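PDB 7BVE: integral membrane indolylacetylinositol arabinosyltransferase EmbC from Mycolicibacterium smegmatis, which probably polymerises arabinose into the arabinan of the mycobacterial cell wall, and is here bound to the antitubercular drug ethambutol. Local coordinates for residues A[283-288]-A[298-303]; A[950-955]-A[971-976]; A[965-970]-A[989-994]. All blocks are in the same frame, centred on the assembly; numbering follows the deposited sequence.

Contact 1: A[283-288]-A[298-303]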
loop_
_atom_site.group_PDB
_atom_site.type_symbol
_atom_site.label_atom_id
_atom_site.label_comp_id
_atom_site.label_asym_id
_atom_site.label_seq_id
_atom_site.Cartn_x
_atom_site.Cartn_y
_atom_site.Cartn_z
ATOM N N ILE A 283 -7.701 -26.048 6.192
ATOM C CA ILE A 283 -8.999 -26.638 6.495
ATOM C C ILE A 283 -8.935 -28.159 6.492
ATOM O O ILE A 283 -9.603 -28.812 7.301
ATOM C CB ILE A 283 -10.030 -26.087 5.497
ATOM C CG1 ILE A 283 -10.148 -24.580 5.671
ATOM C CG2 ILE A 283 -11.392 -26.705 5.682
ATOM C CD1 ILE A 283 -10.922 -23.919 4.597
ATOM N N LEU A 284 -8.107 -28.752 5.632
ATOM C CA LEU A 284 -8.004 -30.206 5.612
ATOM C C LEU A 284 -7.323 -30.736 6.869
ATOM O O LEU A 284 -7.741 -31.759 7.420
ATOM C CB LEU A 284 -7.262 -30.658 4.359
ATOM C CG LEU A 284 -7.177 -32.163 4.121
ATOM C CD1 LEU A 284 -8.549 -32.754 3.917
ATOM C CD2 LEU A 284 -6.292 -32.454 2.937
ATOM N N THR A 285 -6.323 -30.018 7.382
ATOM C CA THR A 285 -5.646 -30.457 8.595
ATOM C C THR A 285 -6.526 -30.267 9.824
ATOM O O THR A 285 -6.562 -31.139 10.709
ATOM C CB THR A 285 -4.335 -29.697 8.737
ATOM O OG1 THR A 285 -3.579 -29.845 7.532
ATOM C CG2 THR A 285 -3.528 -30.254 9.862
ATOM N N MET A 286 -7.254 -29.143 9.884
ATOM C CA MET A 286 -8.244 -28.925 10.938
ATOM C C MET A 286 -9.299 -30.026 10.965
ATOM O O MET A 286 -9.584 -30.611 12.023
ATOM C CB MET A 286 -8.922 -27.577 10.731
ATOM C CG MET A 286 -8.100 -26.368 11.039
ATOM S SD MET A 286 -9.038 -24.924 10.536
ATOM C CE MET A 286 -10.433 -25.094 11.615
ATOM N N ALA A 287 -9.882 -30.325 9.802
ATOM C CA ALA A 287 -10.920 -31.340 9.714
ATOM C C ALA A 287 -10.381 -32.733 9.980
ATOM O O ALA A 287 -11.134 -33.610 10.402
ATOM C CB ALA A 287 -11.575 -31.291 8.339
ATOM N N ARG A 288 -9.091 -32.961 9.753
ATOM C CA ARG A 288 -8.575 -34.297 9.989
ATOM C C ARG A 288 -8.296 -34.529 11.471
ATOM O O ARG A 288 -8.508 -35.634 11.976
ATOM C CB ARG A 288 -7.322 -34.536 9.155
ATOM C CG ARG A 288 -7.013 -36.003 9.032
ATOM C CD ARG A 288 -5.697 -36.308 8.363
ATOM N NE ARG A 288 -5.592 -35.818 6.999
ATOM C CZ ARG A 288 -4.499 -35.967 6.263
ATOM N NH1 ARG A 288 -3.458 -36.616 6.747
ATOM N NH2 ARG A 288 -4.456 -35.491 5.035
ATOM N N ASN A 298 -9.212 -24.458 16.120
ATOM C CA ASN A 298 -8.333 -23.838 15.146
ATOM C C ASN A 298 -6.916 -24.249 15.496
ATOM O O ASN A 298 -6.461 -24.045 16.626
ATOM C CB ASN A 298 -8.489 -22.325 15.151
ATOM C CG ASN A 298 -7.839 -21.672 13.960
ATOM O OD1 ASN A 298 -7.166 -22.317 13.170
ATOM N ND2 ASN A 298 -8.077 -20.392 13.799
ATOM N N TYR A 299 -6.220 -24.820 14.527
ATOM C CA TYR A 299 -5.103 -25.691 14.845
ATOM C C TYR A 299 -3.781 -24.946 14.786
ATOM O O TYR A 299 -2.868 -25.229 15.562
ATOM C CB TYR A 299 -5.141 -26.866 13.879
ATOM C CG TYR A 299 -4.124 -27.946 14.057
ATOM C CD1 TYR A 299 -4.180 -28.807 15.134
ATOM C CD2 TYR A 299 -3.160 -28.166 13.090
ATOM C CE1 TYR A 299 -3.269 -29.822 15.269
ATOM C CE2 TYR A 299 -2.253 -29.171 13.214
ATOM C CZ TYR A 299 -2.314 -29.997 14.299
ATOM O OH TYR A 299 -1.404 -31.007 14.419
ATOM N N TYR A 300 -3.672 -23.976 13.893
ATOM C CA TYR A 300 -2.415 -23.294 13.660
ATOM C C TYR A 300 -2.282 -21.990 14.428
ATOM O O TYR A 300 -1.206 -21.400 14.409
ATOM C CB TYR A 300 -2.239 -23.026 12.165
ATOM C CG TYR A 300 -2.086 -24.269 11.323
ATOM C CD1 TYR A 300 -0.875 -24.929 11.244
ATOM C CD2 TYR A 300 -3.151 -24.775 10.604
ATOM C CE1 TYR A 300 -0.732 -26.057 10.481
ATOM C CE2 TYR A 300 -3.017 -25.902 9.837
ATOM C CZ TYR A 300 -1.807 -26.536 9.778
ATOM O OH TYR A 300 -1.669 -27.660 9.009
ATOM N N ARG A 301 -3.323 -21.526 15.110
ATOM C CA ARG A 301 -3.244 -20.224 15.749
ATOM C C ARG A 301 -4.231 -20.187 16.906
ATOM O O ARG A 301 -5.171 -20.979 16.967
ATOM C CB ARG A 301 -3.494 -19.110 14.722
ATOM C CG ARG A 301 -3.114 -17.699 15.131
ATOM C CD ARG A 301 -3.132 -16.759 13.956
ATOM N NE ARG A 301 -2.883 -15.392 14.388
ATOM C CZ ARG A 301 -1.682 -14.851 14.584
ATOM N NH1 ARG A 301 -1.607 -13.596 14.986
ATOM N NH2 ARG A 301 -0.579 -15.543 14.389
ATOM N N TRP A 302 -3.942 -19.302 17.862
ATOM C CA TRP A 302 -4.812 -18.898 18.975
ATOM C C TRP A 302 -5.065 -20.006 19.990
ATOM O O TRP A 302 -6.204 -20.222 20.386
ATOM C CB TRP A 302 -6.150 -18.321 18.512
ATOM C CG TRP A 302 -6.042 -17.109 17.675
ATOM C CD1 TRP A 302 -5.511 -15.923 18.038
ATOM C CD2 TRP A 302 -6.630 -16.908 16.395
ATOM N NE1 TRP A 302 -5.637 -15.024 17.023
ATOM C CE2 TRP A 302 -6.335 -15.601 16.005
ATOM C CE3 TRP A 302 -7.333 -17.728 15.509
ATOM C CZ2 TRP A 302 -6.724 -15.090 14.781
ATOM C CZ3 TRP A 302 -7.711 -17.216 14.302
ATOM C CH2 TRP A 302 -7.409 -15.915 13.947
ATOM N N PHE A 303 -4.008 -20.712 20.399
ATOM C CA PHE A 303 -3.940 -21.405 21.689
ATOM C C PHE A 303 -4.932 -22.557 21.821
ATOM O O PHE A 303 -5.254 -22.978 22.928
ATOM C CB PHE A 303 -4.132 -20.401 22.824
ATOM C CG PHE A 303 -3.009 -19.421 22.952
ATOM C CD1 PHE A 303 -1.713 -19.816 22.813
ATOM C CD2 PHE A 303 -3.268 -18.078 23.051
ATOM C CE1 PHE A 303 -0.706 -18.894 22.897
ATOM C CE2 PHE A 303 -2.254 -17.159 23.108
ATOM C CZ PHE A 303 -0.978 -17.575 23.031
#

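Contact 2: A[950-955]-A[971-976]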
loop_
_atom_site.group_PDB
_atom_site.type_symbol
_atom_site.label_atom_id
_atom_site.label_comp_id
_atom_site.label_asym_id
_atom_site.label_seq_id
_atom_site.Cartn_x
_atom_site.Cartn_y
_atom_site.Cartn_z
ATOM N N THR A 950 12.278 -42.069 -2.053
ATOM C CA THR A 950 11.208 -41.088 -2.100
ATOM C C THR A 950 10.806 -40.676 -0.692
ATOM O O THR A 950 11.126 -41.342 0.290
ATOM C CB THR A 950 10.002 -41.628 -2.859
ATOM O OG1 THR A 950 9.504 -42.796 -2.208
ATOM C CG2 THR A 950 10.393 -41.996 -4.260
ATOM N N LEU A 951 10.101 -39.551 -0.600
ATOM C CA LEU A 951 9.668 -39.048 0.698
ATOM C C LEU A 951 8.556 -39.890 1.301
ATOM O O LEU A 951 8.391 -39.886 2.517
ATOM C CB LEU A 951 9.238 -37.587 0.563
ATOM C CG LEU A 951 8.863 -36.694 1.742
ATOM C CD1 LEU A 951 9.304 -35.295 1.451
ATOM C CD2 LEU A 951 7.375 -36.685 1.973
ATOM N N GLN A 952 7.803 -40.622 0.488
ATOM C CA GLN A 952 6.767 -41.503 1.008
ATOM C C GLN A 952 7.360 -42.738 1.670
ATOM O O GLN A 952 6.751 -43.300 2.583
ATOM C CB GLN A 952 5.815 -41.881 -0.129
ATOM C CG GLN A 952 4.610 -42.734 0.224
ATOM C CD GLN A 952 3.647 -42.057 1.178
ATOM O OE1 GLN A 952 3.467 -40.846 1.144
ATOM N NE2 GLN A 952 2.989 -42.851 2.008
ATOM N N GLU A 953 8.550 -43.158 1.257
ATOM C CA GLU A 953 9.208 -44.296 1.880
ATOM C C GLU A 953 10.035 -43.917 3.096
ATOM O O GLU A 953 10.261 -44.767 3.961
ATOM C CB GLU A 953 10.110 -44.997 0.874
ATOM C CG GLU A 953 9.361 -45.598 -0.275
ATOM C CD GLU A 953 10.276 -46.259 -1.271
ATOM O OE1 GLU A 953 11.507 -46.160 -1.100
ATOM O OE2 GLU A 953 9.767 -46.871 -2.230
ATOM N N VAL A 954 10.496 -42.674 3.180
ATOM C CA VAL A 954 11.255 -42.199 4.326
ATOM C C VAL A 954 10.293 -41.715 5.402
ATOM O O VAL A 954 10.264 -42.249 6.514
ATOM C CB VAL A 954 12.225 -41.087 3.905
ATOM C CG1 VAL A 954 12.921 -40.515 5.103
ATOM C CG2 VAL A 954 13.223 -41.625 2.919
ATOM N N VAL A 955 9.498 -40.701 5.073
ATOM C CA VAL A 955 8.438 -40.200 5.935
ATOM C C VAL A 955 7.193 -41.009 5.590
ATOM O O VAL A 955 6.539 -40.751 4.585
ATOM C CB VAL A 955 8.204 -38.710 5.705
ATOM C CG1 VAL A 955 7.182 -38.173 6.658
ATOM C CG2 VAL A 955 9.495 -37.955 5.754
ATOM N N PHE A 971 0.541 -32.861 0.105
ATOM C CA PHE A 971 1.003 -33.984 0.920
ATOM C C PHE A 971 -0.184 -34.569 1.674
ATOM O O PHE A 971 -0.342 -34.327 2.874
ATOM C CB PHE A 971 2.080 -33.532 1.904
ATOM C CG PHE A 971 3.350 -33.096 1.253
ATOM C CD1 PHE A 971 4.326 -34.011 0.929
ATOM C CD2 PHE A 971 3.555 -31.774 0.937
ATOM C CE1 PHE A 971 5.476 -33.615 0.325
ATOM C CE2 PHE A 971 4.708 -31.379 0.325
ATOM C CZ PHE A 971 5.665 -32.300 0.022
ATOM N N PRO A 972 -1.047 -35.341 1.006
ATOM C CA PRO A 972 -2.261 -35.816 1.670
ATOM C C PRO A 972 -2.143 -37.169 2.350
ATOM O O PRO A 972 -3.037 -37.517 3.126
ATOM C CB PRO A 972 -3.248 -35.887 0.507
ATOM C CG PRO A 972 -2.430 -36.308 -0.609
ATOM C CD PRO A 972 -1.080 -35.675 -0.429
ATOM N N CYS A 973 -1.056 -37.902 2.086
ATOM C CA CYS A 973 -0.862 -39.255 2.679
ATOM C C CYS A 973 -0.198 -39.157 4.059
ATOM O O CYS A 973 -0.341 -40.112 4.849
ATOM C CB CYS A 973 -0.009 -40.129 1.766
ATOM S SG CYS A 973 -0.967 -40.996 0.495
ATOM N N GLN A 974 0.496 -38.048 4.330
ATOM C CA GLN A 974 1.188 -37.841 5.595
ATOM C C GLN A 974 0.251 -37.245 6.628
ATOM O O GLN A 974 -0.508 -36.321 6.330
ATOM C CB GLN A 974 2.398 -36.931 5.402
ATOM C CG GLN A 974 3.614 -37.658 4.883
ATOM C CD GLN A 974 3.566 -37.925 3.411
ATOM O OE1 GLN A 974 2.905 -37.222 2.660
ATOM N NE2 GLN A 974 4.227 -38.987 2.989
ATOM N N ARG A 975 0.321 -37.766 7.866
ATOM C CA ARG A 975 -0.705 -37.349 8.802
ATOM C C ARG A 975 -0.173 -36.330 9.799
ATOM O O ARG A 975 0.985 -36.410 10.213
ATOM C CB ARG A 975 -1.301 -38.542 9.559
ATOM C CG ARG A 975 -0.408 -39.248 10.534
ATOM C CD ARG A 975 -1.223 -40.232 11.332
ATOM N NE ARG A 975 -0.441 -40.904 12.358
ATOM C CZ ARG A 975 -0.270 -40.437 13.587
ATOM N NH1 ARG A 975 0.454 -41.115 14.460
ATOM N NH2 ARG A 975 -0.825 -39.292 13.943
ATOM N N PRO A 976 -0.975 -35.340 10.170
ATOM C CA PRO A 976 -0.532 -34.357 11.159
ATOM C C PRO A 976 -0.608 -34.924 12.568
ATOM O O PRO A 976 -1.172 -35.988 12.811
ATOM C CB PRO A 976 -1.520 -33.211 10.964
ATOM C CG PRO A 976 -2.728 -33.861 10.457
ATOM C CD PRO A 976 -2.287 -34.987 9.610
#

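Contact 3: A[965-970]-A[989-994]. With 95E (Ethambutol), chain G.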
loop_
_atom_site.group_PDB
_atom_site.type_symbol
_atom_site.label_atom_id
_atom_site.label_comp_id
_atom_site.label_asym_id
_atom_site.label_seq_id
_atom_site.Cartn_x
_atom_site.Cartn_y
_atom_site.Cartn_z
ATOM N N TRP A 965 0.694 -24.671 6.952
ATOM C CA TRP A 965 -0.682 -24.466 6.530
ATOM C C TRP A 965 -0.828 -24.290 5.027
ATOM O O TRP A 965 -1.955 -24.172 4.540
ATOM C CB TRP A 965 -1.295 -23.279 7.267
ATOM C CG TRP A 965 -0.678 -21.960 7.019
ATOM C CD1 TRP A 965 0.330 -21.394 7.719
ATOM C CD2 TRP A 965 -1.055 -21.012 6.019
ATOM N NE1 TRP A 965 0.624 -20.160 7.212
ATOM C CE2 TRP A 965 -0.216 -19.901 6.165
ATOM C CE3 TRP A 965 -2.018 -21.000 5.006
ATOM C CZ2 TRP A 965 -0.306 -18.792 5.341
ATOM C CZ3 TRP A 965 -2.104 -19.901 4.194
ATOM C CH2 TRP A 965 -1.255 -18.812 4.363
ATOM N N LEU A 966 0.270 -24.272 4.283
ATOM C CA LEU A 966 0.244 -24.361 2.833
ATOM C C LEU A 966 0.428 -25.783 2.335
ATOM O O LEU A 966 -0.277 -26.209 1.421
ATOM C CB LEU A 966 1.335 -23.479 2.235
ATOM C CG LEU A 966 1.144 -21.971 2.266
ATOM C CD1 LEU A 966 2.429 -21.304 1.901
ATOM C CD2 LEU A 966 0.100 -21.591 1.261
ATOM N N VAL A 967 1.334 -26.542 2.938
ATOM C CA VAL A 967 1.694 -27.865 2.422
ATOM C C VAL A 967 0.723 -28.855 3.054
ATOM O O VAL A 967 1.062 -29.678 3.905
ATOM C CB VAL A 967 3.163 -28.188 2.703
ATOM C CG1 VAL A 967 3.991 -27.348 1.857
ATOM C CG2 VAL A 967 3.560 -27.784 4.099
ATOM N N GLY A 968 -0.507 -28.832 2.574
ATOM C CA GLY A 968 -1.462 -29.764 3.132
ATOM C C GLY A 968 -2.222 -30.562 2.108
ATOM O O GLY A 968 -2.658 -31.681 2.375
ATOM N N LEU A 969 -2.382 -29.988 0.923
ATOM C CA LEU A 969 -3.133 -30.620 -0.143
ATOM C C LEU A 969 -2.212 -31.252 -1.174
ATOM O O LEU A 969 -2.675 -32.052 -1.991
ATOM C CB LEU A 969 -4.051 -29.589 -0.808
ATOM C CG LEU A 969 -5.283 -30.061 -1.571
ATOM C CD1 LEU A 969 -6.308 -30.597 -0.593
ATOM C CD2 LEU A 969 -5.869 -28.944 -2.386
ATOM N N ALA A 970 -0.922 -30.912 -1.151
ATOM C CA ALA A 970 0.087 -31.600 -1.937
ATOM C C ALA A 970 0.673 -32.797 -1.219
ATOM O O ALA A 970 1.244 -33.676 -1.872
ATOM C CB ALA A 970 1.217 -30.642 -2.309
ATOM N N TRP A 989 8.854 -34.917 12.064
ATOM C CA TRP A 989 9.287 -34.342 10.804
ATOM C C TRP A 989 8.659 -32.967 10.676
ATOM O O TRP A 989 7.791 -32.591 11.458
ATOM C CB TRP A 989 8.878 -35.228 9.623
ATOM C CG TRP A 989 9.508 -36.587 9.608
ATOM C CD1 TRP A 989 8.968 -37.744 10.069
ATOM C CD2 TRP A 989 10.791 -36.928 9.087
ATOM N NE1 TRP A 989 9.839 -38.783 9.882
ATOM C CE2 TRP A 989 10.968 -38.304 9.277
ATOM C CE3 TRP A 989 11.810 -36.199 8.477
ATOM C CZ2 TRP A 989 12.116 -38.962 8.881
ATOM C CZ3 TRP A 989 12.937 -36.854 8.083
ATOM C CH2 TRP A 989 13.090 -38.218 8.289
ATOM N N ARG A 990 9.093 -32.211 9.681
ATOM C CA ARG A 990 8.460 -30.942 9.361
ATOM C C ARG A 990 8.627 -30.674 7.874
ATOM O O ARG A 990 9.712 -30.869 7.332
ATOM C CB ARG A 990 9.059 -29.793 10.165
ATOM C CG ARG A 990 8.385 -28.489 9.885
ATOM C CD ARG A 990 9.060 -27.328 10.523
ATOM N NE ARG A 990 8.522 -26.098 9.964
ATOM C CZ ARG A 990 9.000 -24.885 10.221
ATOM N NH1 ARG A 990 10.038 -24.739 11.026
ATOM N NH2 ARG A 990 8.450 -23.825 9.654
ATOM N N ILE A 991 7.560 -30.233 7.216
ATOM C CA ILE A 991 7.586 -29.911 5.795
ATOM C C ILE A 991 7.278 -28.430 5.630
ATOM O O ILE A 991 6.280 -27.938 6.160
ATOM C CB ILE A 991 6.596 -30.784 5.003
ATOM C CG1 ILE A 991 6.997 -32.247 5.118
ATOM C CG2 ILE A 991 6.590 -30.405 3.557
ATOM C CD1 ILE A 991 5.963 -33.194 4.652
ATOM N N LEU A 992 8.133 -27.727 4.900
ATOM C CA LEU A 992 8.052 -26.288 4.726
ATOM C C LEU A 992 7.744 -25.949 3.273
ATOM O O LEU A 992 7.894 -26.795 2.387
ATOM C CB LEU A 992 9.369 -25.609 5.126
ATOM C CG LEU A 992 9.851 -25.565 6.570
ATOM C CD1 LEU A 992 10.600 -26.821 6.948
ATOM C CD2 LEU A 992 10.707 -24.367 6.777
ATOM N N PRO A 993 7.288 -24.722 2.990
ATOM C CA PRO A 993 7.281 -24.240 1.606
ATOM C C PRO A 993 8.657 -23.778 1.158
ATOM O O PRO A 993 9.645 -23.978 1.868
ATOM C CB PRO A 993 6.299 -23.065 1.648
ATOM C CG PRO A 993 5.511 -23.272 2.848
ATOM C CD PRO A 993 6.416 -23.897 3.833
ATOM N N ASP A 994 8.744 -23.152 -0.014
ATOM C CA ASP A 994 10.003 -22.559 -0.446
ATOM C C ASP A 994 10.346 -21.346 0.415
ATOM O O ASP A 994 9.564 -20.910 1.259
ATOM C CB ASP A 994 9.948 -22.183 -1.923
ATOM C CG ASP A 994 8.817 -21.230 -2.248
ATOM O OD1 ASP A 994 7.916 -21.031 -1.410
ATOM O OD2 ASP A 994 8.849 -20.648 -3.352
HETATM C C2 95E G . -9.333 -19.570 9.863
HETATM O O12 95E G . -4.333 -16.363 3.823
HETATM C C11 95E G . -5.267 -16.581 4.520
HETATM C C10 95E G . -5.090 -16.829 6.018
HETATM C C13 95E G . -3.632 -17.108 6.364
HETATM C C14 95E G . -3.014 -15.992 7.200
HETATM N N9 95E G . -5.890 -17.964 6.425
HETATM C C8 95E G . -7.158 -17.465 6.904
HETATM C C7 95E G . -7.608 -18.272 8.112
HETATM N N6 95E G . -8.286 -19.472 7.680
HETATM C C3 95E G . -9.559 -19.508 8.359
HETATM O O1 95E G . -9.535 -18.606 10.517
HETATM C C4 95E G . -10.322 -20.736 7.895
HETATM C C5 95E G . -9.991 -21.043 6.440
#

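Contact 1: A[283-288]-A[298-303]
Ile283 opens the helical segment and turns its side chain from the loop 298-303. It belongs to the ethambutol pocket and packs on Tyr314 and Leu317. Thr285 faces the loop and meets two tyrosines. Its OG1 lies beside the backbone N (chi1 -54°) and is hydrogen-bonded to the carbonyl O of Gly281, one turn earlier. This holds the rotation of the side chain and leaves CG2 anti to the backbone N. CG2 of Thr285 comes within 3.7 Å of CE2 of Tyr299 and 3.3 Å of OH of Tyr300. The two rings also meet each other: Tyr299 sets its edge over the centre of the Tyr300 face, with CD2 of Tyr299 3.9 Å above that plane. The hydroxyl of Tyr299 is hydrogen-bonded to the carbonyl O of Phe977. Met286 runs past Tyr299 in the opposite direction, with Met286 CG 4.1 Å from Tyr299 CB. The methionine chain then bends at chi3 (62°), and its SD lies 4.2 Å from Asn298 OD1. Asn298 OD1 makes a weak hydrogen bond with Tyr282 OH, and the Asn298 side chain lies about 4 Å from ethambutol. The loop thus folds back on helix 281-293, the helix it follows, while helix 314-320 packs against Ile283 and Met286.

Contact 2: A[950-955]-A[971-976]
Gln974 carries this contact in the C-terminal domain, reaching from a loop to the short helix 951-954 and the residue just after it. Its CB points toward the helical segment. CG stands beside the backbone N (chi1 -82°) and packs on a methyl of Val955, with Gln974 CG 4.0 Å from Val955 CG1. A bend at chi2 then brings the amide across. Its OE1 lies in plane at the edge of the Phe971 ring. Its NE2 makes two hydrogen bonds. The shorter runs from Gln974 NE2 to Gln952 OE1 at 2.7 Å. It is clearly bent, at 130° about the hydrogen, and NE2 sits above the carbonyl plane of Gln952 instead of on a lone pair. The other, from Gln974 NE2 to Val955 O, is weak at 3.3 Å but straighter, at 161°. Val955 is the first residue beyond the helix.

Gln952 CG is anti to the backbone N, and the chain then bends at chi2. Its OE1 also lies 3.6 Å from Cys973 CB, and its NE2 is hydrogen-bonded to Ser957 OG. Cys973 is tied to Cys730 by a disulfide. Beside the polar group, Leu951 CD2 packs 4.0 Å from Phe971 CE1.

The chemistry is neutral: one amide NH2 group gives one hydrogen to a side-chain oxygen and the other, weakly, to a backbone oxygen, with apolar carbons next to it. Both acceptors lie on the NE2 side, which fits the modelled orientation of the Gln974 amide. The link should depend little on pH.

Contact 3: A[965-970]-A[989-994]
Trp965 NE1 is gripped by one hydrogen bond, to the carbonyl O of Asn1001. Two residues on, the chain makes an inverse gamma turn centred on Val967, closed by a weak bond from Gly968 N to Leu966 O. The turn directs apolar side chains at segment 989-994, whose strand 989-992 runs parallel to strand 961-963 in the mixed sheet of the C-terminal domain. No hydrogen bond joins the two segments.

Val967 supplies both methyls. CG2, in the crowded position between the backbone N and the carbonyl carbon, lies 4.0 Å from Ile991 CG2 and also approaches the Ile991 carbonyl. CG1 faces the next peptide, 4.0 Å from Leu992 O. Leu966 crosses Pro993 at about a right angle, with Leu966 CD1 3.8 Å from Pro993 CG. Beyond the proline, Asp994 takes the N-cap position of the following helix, its OD1 weakly hydrogen-bonded to Gly997 N.

Trp965 points from the strand and lines the ethambutol pocket. Its CG is in the crowded position (chi1 63°), and the ring lies between the drug and its own neighbour. Leu966 CG lies over one face, toward the rim. Over the opposite face, toward the rim, ethambutol C13 is 3.5 Å from Trp965 CH2.

Overall arrangement
All three contacts are buried. Contacts 1 and 3 lie nearer the middle of the chain, their centres about 9 and 10 Å from its centre; contact 2 is about 19 Å away. Contact 1 belongs to the GT-C part, the others to the C-terminal domain. Contacts 2 and 3 use successive parts of one loop, and Phe971 packs on Ile991. Arg288 joins contact 1 to contact 2, with its NH1 3.0 Å from Gln974 O in a probable hydrogen bond. Contacts 1 and 3 both border ethambutol, through Ile283 and Asn298 and through Trp965. Contact 1 sets tyrosine rings against a threonine methyl and a methionine chain, contact 2 rests on an amide, and contact 3 is aliphatic.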